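Local atomic coordinates of YueI protein (Bacillus subtilis, PDB entry 2OHW), a protein that is of unknown function and belongs to the DUF1694 family, folding as a single compact alpha/beta chain around a four-stranded mixed sheet. Residues 33-38 and 111-116; 27-32 and 105-110; 50-55 and 121-126; 67-72 and 90-95. All coordinates share one frame; numbering follows the deposited sequence.

In the fold
The four contacts draw on one mixed sheet with strand order 37-42, 104-110, 65-70, 92-95. Contact 2 is the core of the set: every touching residue is buried, and it works by apolar packing of a turn on strand 104-110. Contacts 1 and 4 lie at the two outer strands and are only partly buried; contact 1 relies on carbonyls gripped by arginine and backbone N-H groups, contact 4 on regular parallel backbone pairing. Contact 3, at the surface, joins two helix starts through a hydroxyl-carboxylate bond. Contact 2 touches all three others; its strand 104-110 lies between strand 37-42 of contact 1 and strand 65-70 of contact 4, to which it is hydrogen-bonded.

Contact 1: residues 33-38 and 111-116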
loop_
_atom_site.group_PDB
_atom_site.type_symbol
_atom_site.label_atom_id
_atom_site.label_comp_id
_atom_site.label_asym_id
_atom_site.label_seq_id
_atom_site.Cartn_x
_atom_site.Cartn_y
_atom_site.Cartn_z
ATOM N N LEU A 33 -5.040 0.301 -9.525
ATOM C CA LEU A 33 -5.361 -1.063 -9.944
ATOM C C LEU A 33 -4.314 -2.037 -9.394
ATOM O O LEU A 33 -3.146 -1.685 -9.229
ATOM C CB LEU A 33 -5.406 -1.166 -11.482
ATOM C CG LEU A 33 -6.553 -0.448 -12.217
ATOM C CD1 LEU A 33 -6.496 -0.697 -13.722
ATOM C CD2 LEU A 33 -7.901 -0.853 -11.656
ATOM N N ARG A 34 -4.723 -3.278 -9.145
ATOM C CA ARG A 34 -3.779 -4.263 -8.607
ATOM C C ARG A 34 -2.546 -4.429 -9.508
ATOM O O ARG A 34 -1.426 -4.635 -9.017
ATOM C CB ARG A 34 -4.478 -5.607 -8.408
ATOM C CG ARG A 34 -3.564 -6.739 -7.996
ATOM C CD ARG A 34 -2.955 -6.514 -6.614
ATOM N NE ARG A 34 -2.132 -7.654 -6.207
ATOM C CZ ARG A 34 -0.913 -7.889 -6.676
ATOM N NH1 ARG A 34 -0.233 -8.946 -6.242
ATOM N NH2 ARG A 34 -0.371 -7.067 -7.576
ATOM N N GLU A 35 -2.742 -4.343 -10.827
ATOM C CA GLU A 35 -1.632 -4.550 -11.751
ATOM C C GLU A 35 -0.533 -3.490 -11.620
ATOM O O GLU A 35 0.575 -3.704 -12.108
ATOM C CB GLU A 35 -2.130 -4.608 -13.212
ATOM C CG GLU A 35 -2.652 -3.298 -13.752
ATOM C CD GLU A 35 -3.222 -3.422 -15.157
ATOM O OE1 GLU A 35 -3.474 -4.558 -15.602
ATOM O OE2 GLU A 35 -3.421 -2.372 -15.800
ATOM N N ARG A 36 -0.850 -2.359 -10.983
ATOM C CA ARG A 36 0.128 -1.282 -10.828
ATOM C C ARG A 36 0.810 -1.262 -9.445
ATOM O O ARG A 36 1.750 -0.493 -9.207
ATOM C CB ARG A 36 -0.530 0.061 -11.151
ATOM C CG ARG A 36 -1.149 0.108 -12.593
ATOM C CD ARG A 36 -0.989 1.464 -13.233
ATOM N NE ARG A 36 -1.749 1.720 -14.474
ATOM C CZ ARG A 36 -2.103 0.853 -15.430
ATOM N NH1 ARG A 36 -1.780 -0.431 -15.381
ATOM N NH2 ARG A 36 -2.797 1.297 -16.477
ATOM N N VAL A 37 0.362 -2.126 -8.543
ATOM C CA VAL A 37 0.866 -2.081 -7.178
ATOM C C VAL A 37 2.243 -2.730 -7.087
ATOM O O VAL A 37 2.439 -3.867 -7.541
ATOM C CB VAL A 37 -0.114 -2.737 -6.188
ATOM C CG1 VAL A 37 0.469 -2.723 -4.785
ATOM C CG2 VAL A 37 -1.476 -2.010 -6.210
ATOM N N VAL A 38 3.182 -2.001 -6.483
ATOM C CA VAL A 38 4.527 -2.476 -6.212
ATOM C C VAL A 38 4.646 -3.000 -4.776
ATOM O O VAL A 38 5.298 -4.012 -4.537
ATOM C CB VAL A 38 5.557 -1.334 -6.449
ATOM C CG1 VAL A 38 6.946 -1.743 -6.016
ATOM C CG2 VAL A 38 5.562 -0.928 -7.929
ATOM N N ASP A 111 3.161 3.841 -12.592
ATOM C CA ASP A 111 2.270 4.539 -13.526
ATOM C C ASP A 111 1.847 3.635 -14.692
ATOM O O ASP A 111 1.010 4.028 -15.519
ATOM C CB ASP A 111 2.900 5.851 -14.019
ATOM C CG ASP A 111 4.133 5.628 -14.860
ATOM O OD1 ASP A 111 4.738 4.549 -14.759
ATOM O OD2 ASP A 111 4.506 6.547 -15.629
ATOM N N ILE A 112 2.422 2.431 -14.739
ATOM C CA ILE A 112 2.060 1.397 -15.713
ATOM C C ILE A 112 1.910 0.030 -15.037
ATOM O O ILE A 112 2.257 -0.137 -13.868
ATOM C CB ILE A 112 3.127 1.287 -16.825
ATOM C CG1 ILE A 112 4.476 0.852 -16.235
ATOM C CG2 ILE A 112 3.241 2.611 -17.588
ATOM C CD1 ILE A 112 5.583 0.604 -17.273
ATOM N N ALA A 113 1.400 -0.946 -15.783
ATOM C CA ALA A 113 1.234 -2.303 -15.282
ATOM C C ALA A 113 2.589 -2.952 -15.049
ATOM O O ALA A 113 3.406 -3.041 -15.970
ATOM C CB ALA A 113 0.399 -3.124 -16.262
ATOM N N VAL A 114 2.830 -3.387 -13.814
ATOM C CA VAL A 114 4.054 -4.101 -13.441
ATOM C C VAL A 114 3.777 -5.568 -13.088
ATOM O O VAL A 114 4.694 -6.400 -13.082
ATOM C CB VAL A 114 4.820 -3.392 -12.290
ATOM C CG1 VAL A 114 5.377 -2.058 -12.777
ATOM C CG2 VAL A 114 3.927 -3.182 -11.073
ATOM N N ASN A 115 2.509 -5.874 -12.809
ATOM C CA ASN A 115 2.059 -7.248 -12.528
ATOM C C ASN A 115 2.956 -7.983 -11.544
ATOM O O ASN A 115 3.497 -9.066 -11.839
ATOM C CB ASN A 115 1.913 -8.050 -13.829
ATOM C CG ASN A 115 0.918 -7.436 -14.783
ATOM O OD1 ASN A 115 1.288 -7.008 -15.875
ATOM N ND2 ASN A 115 -0.352 -7.411 -14.391
ATOM N N ARG A 116 3.140 -7.392 -10.369
ATOM C CA ARG A 116 3.975 -8.040 -9.369
ATOM C C ARG A 116 3.170 -8.989 -8.496
ATOM O O ARG A 116 2.127 -8.622 -7.981
ATOM C CB ARG A 116 4.757 -7.020 -8.550
ATOM C CG ARG A 116 6.108 -6.819 -9.218
ATOM C CD ARG A 116 7.200 -6.569 -8.252
ATOM N NE ARG A 116 7.935 -5.413 -8.723
ATOM C CZ ARG A 116 8.567 -4.553 -7.945
ATOM N NH1 ARG A 116 8.585 -4.728 -6.628
ATOM N NH2 ARG A 116 9.191 -3.525 -8.499
HETATM O O HOH W 1 1.384 -5.370 -9.495
HETATM O O HOH W 2 7.205 -6.156 -4.676
#
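The guanidinium of Arg34 has Arg116 O at its edge, almost in its plane, and holds it end-on with two nitrogens, NH1 at 2.9 Å and NH2 at 3.0 Å from that oxygen. The guanidinium of Arg116 carries Val38 CG1 over one face, NH1 lying 3.5 Å from that methyl, while a water at its edge links Arg116 NH1 to Val38 O; the same NH1 forms a salt bridge with Glu58. Ile112 CA lies over one face of the Arg36 guanidinium, whose NH1 makes a salt bridge to Glu35 OE2 at 2.6 Å, its hydrogen bond bent and weak. Glu35 O is a second doubly gripped carbonyl: Val114 N approaches to 2.8 Å and Asn115 N, on a lone pair, to 3.0 Å. Alongside, Ala113 CB rests against the Glu35 carboxylate, 3.8 Å from its CD. A further water receives the N-H of Arg116 and donates to Arg34 O and Val37 O, so Arg116 is held at both its N and its O. The 3-10 turn 34-36 and the start of strand 37-42 are thus bound to the loop leaving strand 104-110, and backbone hydrogen bonds of Arg36 with Ala110 and of Val38 with Ile108 continue the join next door.

Contact 2: residues 27-32 and 105-110; sequences HLFLGS and GIVIAA
A type I' beta turn from Phe29 to Ser32, directly after helix 22-28, packs on one face of strand 104-110 in the buried centre of the protein. The turn is closed by Ser32 N, which donates to Phe29 O at 3.1 Å. Leu30 and Gly31, its two inner residues, both have positive phi; at Gly31 (phi 102°) a CB would be jammed against the preceding carbonyl oxygen, which accounts for glycine there. Leu30 makes the largest share of the contact from the turn. Its CG stands anti to the carbonyl carbon (chi1 -62°), and the side chain slides past Val107 in the opposite direction, bringing CD1 to 3.8 Å from Val107 CG2 and to 4.0 Å from Gly105 O. Val107 answers with both methyls, CG1 and CG2 each lying 3.9 Å from Phe29 O. In the fold, these residues fill the layer between the helix end and the mixed sheet, in which strand 104-110 runs between strands 37-42 and 65-70; a classic beta bulge, Gly105 and Ile106 opposite Leu41, interrupts its start. The Phe29 ring presents its edge to Val107, with CD1 4.4 Å from CG2 of that valine, while Leu28 CD2 sits over one ring face, toward its rim. Farther along the strand, Ser32 holds OG anti to its backbone N, and this oxygen comes within 3.6 Å of Ala109 CB.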
loop_
_atom_site.group_PDB
_atom_site.type_symbol
_atom_site.label_atom_id
_atom_site.label_comp_id
_atom_site.label_asym_id
_atom_site.label_seq_id
_atom_site.Cartn_x
_atom_site.Cartn_y
_atom_site.Cartn_z
ATOM N N HIS A 27 -10.825 0.494 -4.768
ATOM C CA HIS A 27 -11.315 0.725 -3.414
ATOM C C HIS A 27 -10.410 0.135 -2.329
ATOM O O HIS A 27 -10.402 0.637 -1.205
ATOM C CB HIS A 27 -12.752 0.232 -3.259
ATOM C CG HIS A 27 -13.739 0.977 -4.110
ATOM N ND1 HIS A 27 -14.735 0.344 -4.822
ATOM C CD2 HIS A 27 -13.881 2.301 -4.358
ATOM C CE1 HIS A 27 -15.450 1.247 -5.471
ATOM N NE2 HIS A 27 -14.951 2.442 -5.209
ATOM N N LEU A 28 -9.663 -0.922 -2.657
ATOM C CA LEU A 28 -8.680 -1.492 -1.723
ATOM C C LEU A 28 -7.342 -0.730 -1.758
ATOM O O LEU A 28 -6.782 -0.386 -0.705
ATOM C CB LEU A 28 -8.449 -2.982 -1.995
ATOM C CG LEU A 28 -7.365 -3.681 -1.148
ATOM C CD1 LEU A 28 -7.630 -3.635 0.341
ATOM C CD2 LEU A 28 -7.209 -5.135 -1.598
ATOM N N PHE A 29 -6.837 -0.497 -2.971
ATOM C CA PHE A 29 -5.480 0.007 -3.169
ATOM C C PHE A 29 -5.349 1.525 -3.314
ATOM O O PHE A 29 -4.479 2.022 -4.051
ATOM C CB PHE A 29 -4.818 -0.722 -4.344
ATOM C CG PHE A 29 -4.614 -2.199 -4.096
ATOM C CD1 PHE A 29 -3.641 -2.635 -3.197
ATOM C CD2 PHE A 29 -5.376 -3.140 -4.767
ATOM C CE1 PHE A 29 -3.456 -4.007 -2.965
ATOM C CE2 PHE A 29 -5.186 -4.507 -4.552
ATOM C CZ PHE A 29 -4.234 -4.939 -3.645
ATOM N N LEU A 30 -6.202 2.252 -2.589
ATOM C CA LEU A 30 -6.124 3.723 -2.528
ATOM C C LEU A 30 -6.191 4.360 -3.913
ATOM O O LEU A 30 -5.535 5.374 -4.184
ATOM C CB LEU A 30 -4.856 4.173 -1.780
ATOM C CG LEU A 30 -4.752 3.735 -0.315
ATOM C CD1 LEU A 30 -3.378 4.096 0.267
ATOM C CD2 LEU A 30 -5.864 4.355 0.509
ATOM N N GLY A 31 -7.007 3.753 -4.770
ATOM C CA GLY A 31 -7.279 4.276 -6.108
ATOM C C GLY A 31 -6.526 3.580 -7.223
ATOM O O GLY A 31 -6.858 3.780 -8.395
ATOM N N SER A 32 -5.521 2.766 -6.879
ATOM C CA SER A 32 -4.721 2.062 -7.887
ATOM C C SER A 32 -5.320 0.721 -8.290
ATOM O O SER A 32 -6.029 0.072 -7.508
ATOM C CB SER A 32 -3.296 1.826 -7.369
ATOM O OG SER A 32 -2.508 1.156 -8.352
ATOM N N GLY A 105 -2.593 1.208 4.516
ATOM C CA GLY A 105 -2.095 2.512 4.960
ATOM C C GLY A 105 -1.272 3.214 3.900
ATOM O O GLY A 105 -1.366 4.422 3.732
ATOM N N ILE A 106 -0.463 2.449 3.179
ATOM C CA ILE A 106 0.417 2.993 2.155
ATOM C C ILE A 106 0.385 2.039 0.979
ATOM O O ILE A 106 0.337 0.809 1.176
ATOM C CB ILE A 106 1.864 3.158 2.705
ATOM C CG1 ILE A 106 1.975 4.506 3.429
ATOM C CG2 ILE A 106 2.920 2.920 1.633
ATOM C CD1 ILE A 106 3.248 4.686 4.185
ATOM N N VAL A 107 0.333 2.600 -0.228
ATOM C CA VAL A 107 0.466 1.811 -1.458
ATOM C C VAL A 107 1.483 2.516 -2.343
ATOM O O VAL A 107 1.356 3.712 -2.596
ATOM C CB VAL A 107 -0.877 1.697 -2.217
ATOM C CG1 VAL A 107 -0.698 1.011 -3.566
ATOM C CG2 VAL A 107 -1.916 0.944 -1.382
ATOM N N ILE A 108 2.501 1.783 -2.786
ATOM C CA ILE A 108 3.427 2.283 -3.791
ATOM C C ILE A 108 2.925 1.765 -5.123
ATOM O O ILE A 108 2.851 0.549 -5.325
ATOM C CB ILE A 108 4.879 1.839 -3.522
ATOM C CG1 ILE A 108 5.337 2.368 -2.154
ATOM C CG2 ILE A 108 5.824 2.334 -4.644
ATOM C CD1 ILE A 108 6.660 1.808 -1.618
ATOM N N ALA A 109 2.540 2.678 -6.009
ATOM C CA ALA A 109 1.925 2.305 -7.289
ATOM C C ALA A 109 2.733 2.859 -8.440
ATOM O O ALA A 109 3.111 4.033 -8.437
ATOM C CB ALA A 109 0.496 2.824 -7.359
ATOM N N ALA A 110 2.973 2.013 -9.432
ATOM C CA ALA A 110 3.629 2.430 -10.670
ATOM C C ALA A 110 2.638 3.109 -11.612
ATOM O O ALA A 110 1.416 2.971 -11.474
ATOM C CB ALA A 110 4.278 1.235 -11.349
#

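Contact 3: residues 50-55 and 121-126; sequences KPYKEA and IQDDIY
Ile121 opens the segment 121-126 by sending its side chain between Tyr52 and Glu54. CG1 stands anti to the carbonyl carbon (chi1 -54°) and the chain runs on extended, so that CD1 reaches 3.6 Å from Tyr52 CD1 and equally 3.6 Å from Glu54 CB. Its other branch, CG2, lies 3.8 Å from Tyr52 CE1; the isoleucine thus crosses the ring obliquely with both branches. Asp123 follows and supplies the polar link. Tyr52 and Asp123 meet tip to tip, the hydroxyl OH donating to Asp123 OD2 at 2.6 Å through the syn lone pair of that oxygen. The ring and carboxylate planes are turned 60° apart, yet OD2 stays close to the ring plane. A chi1 of 70°, with CG in the crowded position between the backbone N and the carbonyl carbon, places the carboxylate where Tyr52 OH grips OD2 while Tyr126 N, at 2.9 Å and nearly along the C-O axis, and Gln45 NE2 grip OD1. These donors would probably stabilise its negative charge. Ile125 then brings CD1 to 3.6 Å from Tyr52 OH, an apolar neighbour beside the hydrogen bond. The bond from Tyr126 N makes Asp123 the capping residue at the N-cap of helix 124-129, and Tyr52 occupies the N-cap position of helix 53-60: the arrangement is that of two helix starts joined through a capping aspartate.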
loop_
_atom_site.group_PDB
_atom_site.type_symbol
_atom_site.label_atom_id
_atom_site.label_comp_id
_atom_site.label_asym_id
_atom_site.label_seq_id
_atom_site.Cartn_x
_atom_site.Cartn_y
_atom_site.Cartn_z
ATOM N N LYS A 50 9.333 1.923 14.009
ATOM C CA LYS A 50 10.377 1.887 12.997
ATOM C C LYS A 50 9.799 1.674 11.593
ATOM O O LYS A 50 9.074 0.701 11.367
ATOM C CB LYS A 50 11.402 0.796 13.316
ATOM C CG LYS A 50 12.740 0.988 12.612
ATOM C CD LYS A 50 13.501 2.188 13.170
ATOM C CE LYS A 50 14.666 2.575 12.278
ATOM N NZ LYS A 50 15.086 3.990 12.513
ATOM N N PRO A 51 10.123 2.575 10.643
ATOM C CA PRO A 51 9.619 2.399 9.279
ATOM C C PRO A 51 10.206 1.163 8.606
ATOM O O PRO A 51 11.315 0.733 8.943
ATOM C CB PRO A 51 10.072 3.675 8.559
ATOM C CG PRO A 51 11.217 4.174 9.346
ATOM C CD PRO A 51 10.936 3.803 10.770
ATOM N N TYR A 52 9.464 0.591 7.667
ATOM C CA TYR A 52 9.915 -0.619 7.000
ATOM C C TYR A 52 10.988 -0.340 5.941
ATOM O O TYR A 52 10.753 0.377 4.951
ATOM C CB TYR A 52 8.730 -1.358 6.369
ATOM C CG TYR A 52 7.884 -2.153 7.349
ATOM C CD1 TYR A 52 8.043 -3.527 7.485
ATOM C CD2 TYR A 52 6.912 -1.525 8.121
ATOM C CE1 TYR A 52 7.247 -4.250 8.388
ATOM C CE2 TYR A 52 6.116 -2.226 8.998
ATOM C CZ TYR A 52 6.294 -3.584 9.135
ATOM O OH TYR A 52 5.493 -4.265 10.031
ATOM N N LYS A 53 12.154 -0.945 6.132
ATOM C CA LYS A 53 13.223 -0.864 5.128
ATOM C C LYS A 53 12.815 -1.458 3.771
ATOM O O LYS A 53 13.337 -1.049 2.739
ATOM C CB LYS A 53 14.504 -1.526 5.648
ATOM C CG LYS A 53 15.757 -1.196 4.836
ATOM C CD LYS A 53 16.099 0.301 4.855
ATOM C CE LYS A 53 17.012 0.652 3.688
ATOM N NZ LYS A 53 17.480 2.063 3.764
ATOM N N GLU A 54 11.876 -2.407 3.779
ATOM C CA GLU A 54 11.367 -2.992 2.542
ATOM C C GLU A 54 10.642 -1.962 1.691
ATOM O O GLU A 54 10.712 -2.009 0.466
ATOM C CB GLU A 54 10.436 -4.172 2.835
ATOM C CG GLU A 54 11.139 -5.354 3.517
ATOM C CD GLU A 54 11.138 -5.292 5.035
ATOM O OE1 GLU A 54 10.874 -4.230 5.625
ATOM O OE2 GLU A 54 11.427 -6.330 5.658
ATOM N N ALA A 55 9.973 -1.004 2.332
ATOM C CA ALA A 55 9.345 0.087 1.581
ATOM C C ALA A 55 10.408 1.013 1.025
ATOM O O ALA A 55 10.295 1.457 -0.118
ATOM C CB ALA A 55 8.358 0.866 2.452
ATOM N N ILE A 121 4.541 -7.370 2.955
ATOM C CA ILE A 121 5.576 -7.737 3.908
ATOM C C ILE A 121 4.967 -8.655 4.958
ATOM O O ILE A 121 4.172 -8.228 5.794
ATOM C CB ILE A 121 6.192 -6.475 4.596
ATOM C CG1 ILE A 121 6.682 -5.474 3.548
ATOM C CG2 ILE A 121 7.292 -6.885 5.596
ATOM C CD1 ILE A 121 7.104 -4.123 4.103
ATOM N N GLN A 122 5.290 -9.940 4.856
ATOM C CA GLN A 122 4.745 -10.908 5.771
ATOM C C GLN A 122 5.455 -10.819 7.107
ATOM O O GLN A 122 6.624 -11.208 7.239
ATOM C CB GLN A 122 4.927 -12.307 5.191
ATOM C CG GLN A 122 4.317 -13.399 6.047
ATOM C CD GLN A 122 4.692 -14.758 5.535
ATOM O OE1 GLN A 122 5.871 -15.046 5.296
ATOM N NE2 GLN A 122 3.697 -15.608 5.353
ATOM N N ASP A 123 4.739 -10.330 8.108
ATOM C CA ASP A 123 5.237 -10.336 9.483
ATOM C C ASP A 123 4.066 -10.451 10.457
ATOM O O ASP A 123 2.903 -10.474 10.032
ATOM C CB ASP A 123 6.184 -9.130 9.759
ATOM C CG ASP A 123 5.477 -7.765 9.785
ATOM O OD1 ASP A 123 4.271 -7.674 9.500
ATOM O OD2 ASP A 123 6.149 -6.757 10.126
ATOM N N ASP A 124 4.346 -10.530 11.756
ATOM C CA ASP A 124 3.264 -10.657 12.737
ATOM C C ASP A 124 2.278 -9.479 12.744
ATOM O O ASP A 124 1.082 -9.662 12.998
ATOM C CB ASP A 124 3.830 -10.882 14.152
ATOM C CG ASP A 124 4.677 -9.718 14.651
ATOM O OD1 ASP A 124 5.124 -8.872 13.838
ATOM O OD2 ASP A 124 4.910 -9.651 15.888
ATOM N N ILE A 125 2.772 -8.270 12.471
ATOM C CA ILE A 125 1.894 -7.112 12.381
ATOM C C ILE A 125 0.914 -7.234 11.205
ATOM O O ILE A 125 -0.275 -6.926 11.344
ATOM C CB ILE A 125 2.683 -5.791 12.298
ATOM C CG1 ILE A 125 3.615 -5.669 13.500
ATOM C CG2 ILE A 125 1.723 -4.607 12.261
ATOM C CD1 ILE A 125 4.464 -4.414 13.514
ATOM N N TYR A 126 1.388 -7.717 10.058
ATOM C CA TYR A 126 0.483 -7.947 8.930
ATOM C C TYR A 126 -0.648 -8.880 9.326
ATOM O O TYR A 126 -1.825 -8.578 9.104
ATOM C CB TYR A 126 1.213 -8.549 7.727
ATOM C CG TYR A 126 0.321 -8.622 6.507
ATOM C CD1 TYR A 126 0.210 -7.537 5.655
ATOM C CD2 TYR A 126 -0.445 -9.765 6.229
ATOM C CE1 TYR A 126 -0.616 -7.562 4.537
ATOM C CE2 TYR A 126 -1.275 -9.807 5.117
ATOM C CZ TYR A 126 -1.354 -8.704 4.280
ATOM O OH TYR A 126 -2.170 -8.705 3.177
#

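Contact 4: residues 67-72 and 90-95; sequences LLINGE and VPFKIV
Ile69 reaches from strand 65-70 over its neighbour 92-95. Its CB lies 3.8 Å from Lys93 O and 4.4 Å from Ile94 CG1; CG1, anti to the carbonyl carbon, leads past Lys93 O at 4.2 Å, and the tip CD1 ends 4.1 Å from Phe92 CD1, crossing the phenylalanine obliquely. On this same face Leu67 CB meets Phe92 CB, and helix 75-87 covers it with Tyr78, Ile82 and Ala85. On the other face Leu68 CD2 lies beside Lys93 CB at 4.0 Å, the two side chains pointing the same way. The segments 67-70 and 92-95 run parallel, inclined by 25°, as the two strands of a beta-alpha-beta unit whose crossover is helix 75-87. Their backbones are stitched by Leu67 N to Pro91 O, Lys93 N to Leu67 O, Ile69 N to Lys93 O and Val95 N to Ile69 O, the last at 2.8 Å. Gly71 N closes the series on Val95 O from above the carbonyl plane, while Asn70 OD1, accepting from Glu72 N, forms an Asx turn where the strand ends. Cohesion therefore comes from five backbone bonds, three of them nearly along the C=O axis, with apolar side chains packing against helix 75-87, while on the other face the end of the Lys93 side chain leads away from strand 65-70.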
loop_
_atom_site.group_PDB
_atom_site.type_symbol
_atom_site.label_atom_id
_atom_site.label_comp_id
_atom_site.label_asym_id
_atom_site.label_seq_id
_atom_site.Cartn_x
_atom_site.Cartn_y
_atom_site.Cartn_z
ATOM N N LEU A 67 3.919 7.390 -4.092
ATOM C CA LEU A 67 3.565 6.935 -2.760
ATOM C C LEU A 67 2.147 7.419 -2.400
ATOM O O LEU A 67 1.913 8.622 -2.221
ATOM C CB LEU A 67 4.605 7.451 -1.756
ATOM C CG LEU A 67 4.272 7.220 -0.285
ATOM C CD1 LEU A 67 4.269 5.736 0.003
ATOM C CD2 LEU A 67 5.262 7.955 0.620
ATOM N N LEU A 68 1.202 6.483 -2.320
ATOM C CA LEU A 68 -0.180 6.773 -1.943
ATOM C C LEU A 68 -0.334 6.504 -0.441
ATOM O O LEU A 68 0.096 5.443 0.047
ATOM C CB LEU A 68 -1.144 5.875 -2.713
ATOM C CG LEU A 68 -1.071 5.933 -4.254
ATOM C CD1 LEU A 68 -2.080 4.973 -4.874
ATOM C CD2 LEU A 68 -1.327 7.353 -4.749
ATOM N N ILE A 69 -0.936 7.465 0.273
ATOM C CA ILE A 69 -1.059 7.409 1.733
ATOM C C ILE A 69 -2.530 7.538 2.089
ATOM O O ILE A 69 -3.220 8.435 1.599
ATOM C CB ILE A 69 -0.285 8.561 2.374
ATOM C CG1 ILE A 69 1.204 8.428 2.081
ATOM C CG2 ILE A 69 -0.531 8.617 3.885
ATOM C CD1 ILE A 69 1.948 9.757 2.208
ATOM N N ASN A 70 -3.009 6.657 2.958
ATOM C CA ASN A 70 -4.366 6.697 3.447
ATOM C C ASN A 70 -4.578 7.895 4.372
ATOM O O ASN A 70 -3.990 7.950 5.447
ATOM C CB ASN A 70 -4.636 5.402 4.223
ATOM C CG ASN A 70 -6.078 5.223 4.577
ATOM O OD1 ASN A 70 -6.801 6.199 4.802
ATOM N ND2 ASN A 70 -6.512 3.968 4.655
ATOM N N GLY A 71 -5.434 8.835 3.960
ATOM C CA GLY A 71 -5.721 10.051 4.727
ATOM C C GLY A 71 -6.379 9.827 6.079
ATOM O O GLY A 71 -6.494 10.774 6.869
ATOM N N GLU A 72 -6.807 8.595 6.375
ATOM C CA GLU A 72 -7.319 8.320 7.725
ATOM C C GLU A 72 -6.215 8.379 8.779
ATOM O O GLU A 72 -6.498 8.547 9.975
ATOM C CB GLU A 72 -7.988 6.954 7.799
ATOM C CG GLU A 72 -9.087 6.793 6.787
ATOM C CD GLU A 72 -10.403 6.442 7.400
ATOM O OE1 GLU A 72 -10.436 5.816 8.482
ATOM O OE2 GLU A 72 -11.426 6.798 6.784
ATOM N N VAL A 90 10.461 10.508 -5.382
ATOM C CA VAL A 90 9.140 9.914 -5.569
ATOM C C VAL A 90 8.073 10.856 -5.020
ATOM O O VAL A 90 8.131 11.232 -3.845
ATOM C CB VAL A 90 9.039 8.545 -4.840
ATOM C CG1 VAL A 90 7.605 7.969 -4.904
ATOM C CG2 VAL A 90 10.019 7.547 -5.427
ATOM N N PRO A 91 7.086 11.213 -5.854
ATOM C CA PRO A 91 6.006 12.064 -5.365
ATOM C C PRO A 91 5.082 11.293 -4.435
ATOM O O PRO A 91 5.036 10.066 -4.492
ATOM C CB PRO A 91 5.275 12.463 -6.646
ATOM C CG PRO A 91 5.513 11.349 -7.569
ATOM C CD PRO A 91 6.907 10.858 -7.272
ATOM N N PHE A 92 4.367 12.011 -3.581
ATOM C CA PHE A 92 3.353 11.379 -2.755
ATOM C C PHE A 92 2.003 12.052 -2.897
ATOM O O PHE A 92 1.903 13.233 -3.280
ATOM C CB PHE A 92 3.782 11.349 -1.287
ATOM C CG PHE A 92 3.828 12.703 -0.626
ATOM C CD1 PHE A 92 2.705 13.198 0.026
ATOM C CD2 PHE A 92 5.001 13.456 -0.608
ATOM C CE1 PHE A 92 2.728 14.436 0.652
ATOM C CE2 PHE A 92 5.028 14.719 0.026
ATOM C CZ PHE A 92 3.901 15.190 0.649
ATOM N N LYS A 93 0.969 11.293 -2.562
ATOM C CA LYS A 93 -0.407 11.789 -2.580
ATOM C C LYS A 93 -1.100 11.284 -1.334
ATOM O O LYS A 93 -1.033 10.097 -1.028
ATOM C CB LYS A 93 -1.149 11.294 -3.834
ATOM C CG LYS A 93 -0.564 11.784 -5.166
ATOM C CD LYS A 93 -1.506 11.523 -6.359
ATOM C CE LYS A 93 -0.878 12.006 -7.669
ATOM N NZ LYS A 93 -1.614 11.550 -8.886
ATOM N N ILE A 94 -1.758 12.179 -0.612
ATOM C CA ILE A 94 -2.614 11.763 0.491
ATOM C C ILE A 94 -4.028 11.553 -0.057
ATOM O O ILE A 94 -4.669 12.484 -0.573
ATOM C CB ILE A 94 -2.572 12.770 1.670
ATOM C CG1 ILE A 94 -1.156 12.824 2.270
ATOM C CG2 ILE A 94 -3.570 12.364 2.734
ATOM C CD1 ILE A 94 -0.813 14.137 2.953
ATOM N N VAL A 95 -4.480 10.305 -0.014
ATOM C CA VAL A 95 -5.759 9.914 -0.598
ATOM C C VAL A 95 -6.870 10.150 0.427
ATOM O O VAL A 95 -6.885 9.522 1.486
ATOM C CB VAL A 95 -5.700 8.449 -1.112
ATOM C CG1 VAL A 95 -7.042 8.024 -1.729
ATOM C CG2 VAL A 95 -4.581 8.302 -2.114
#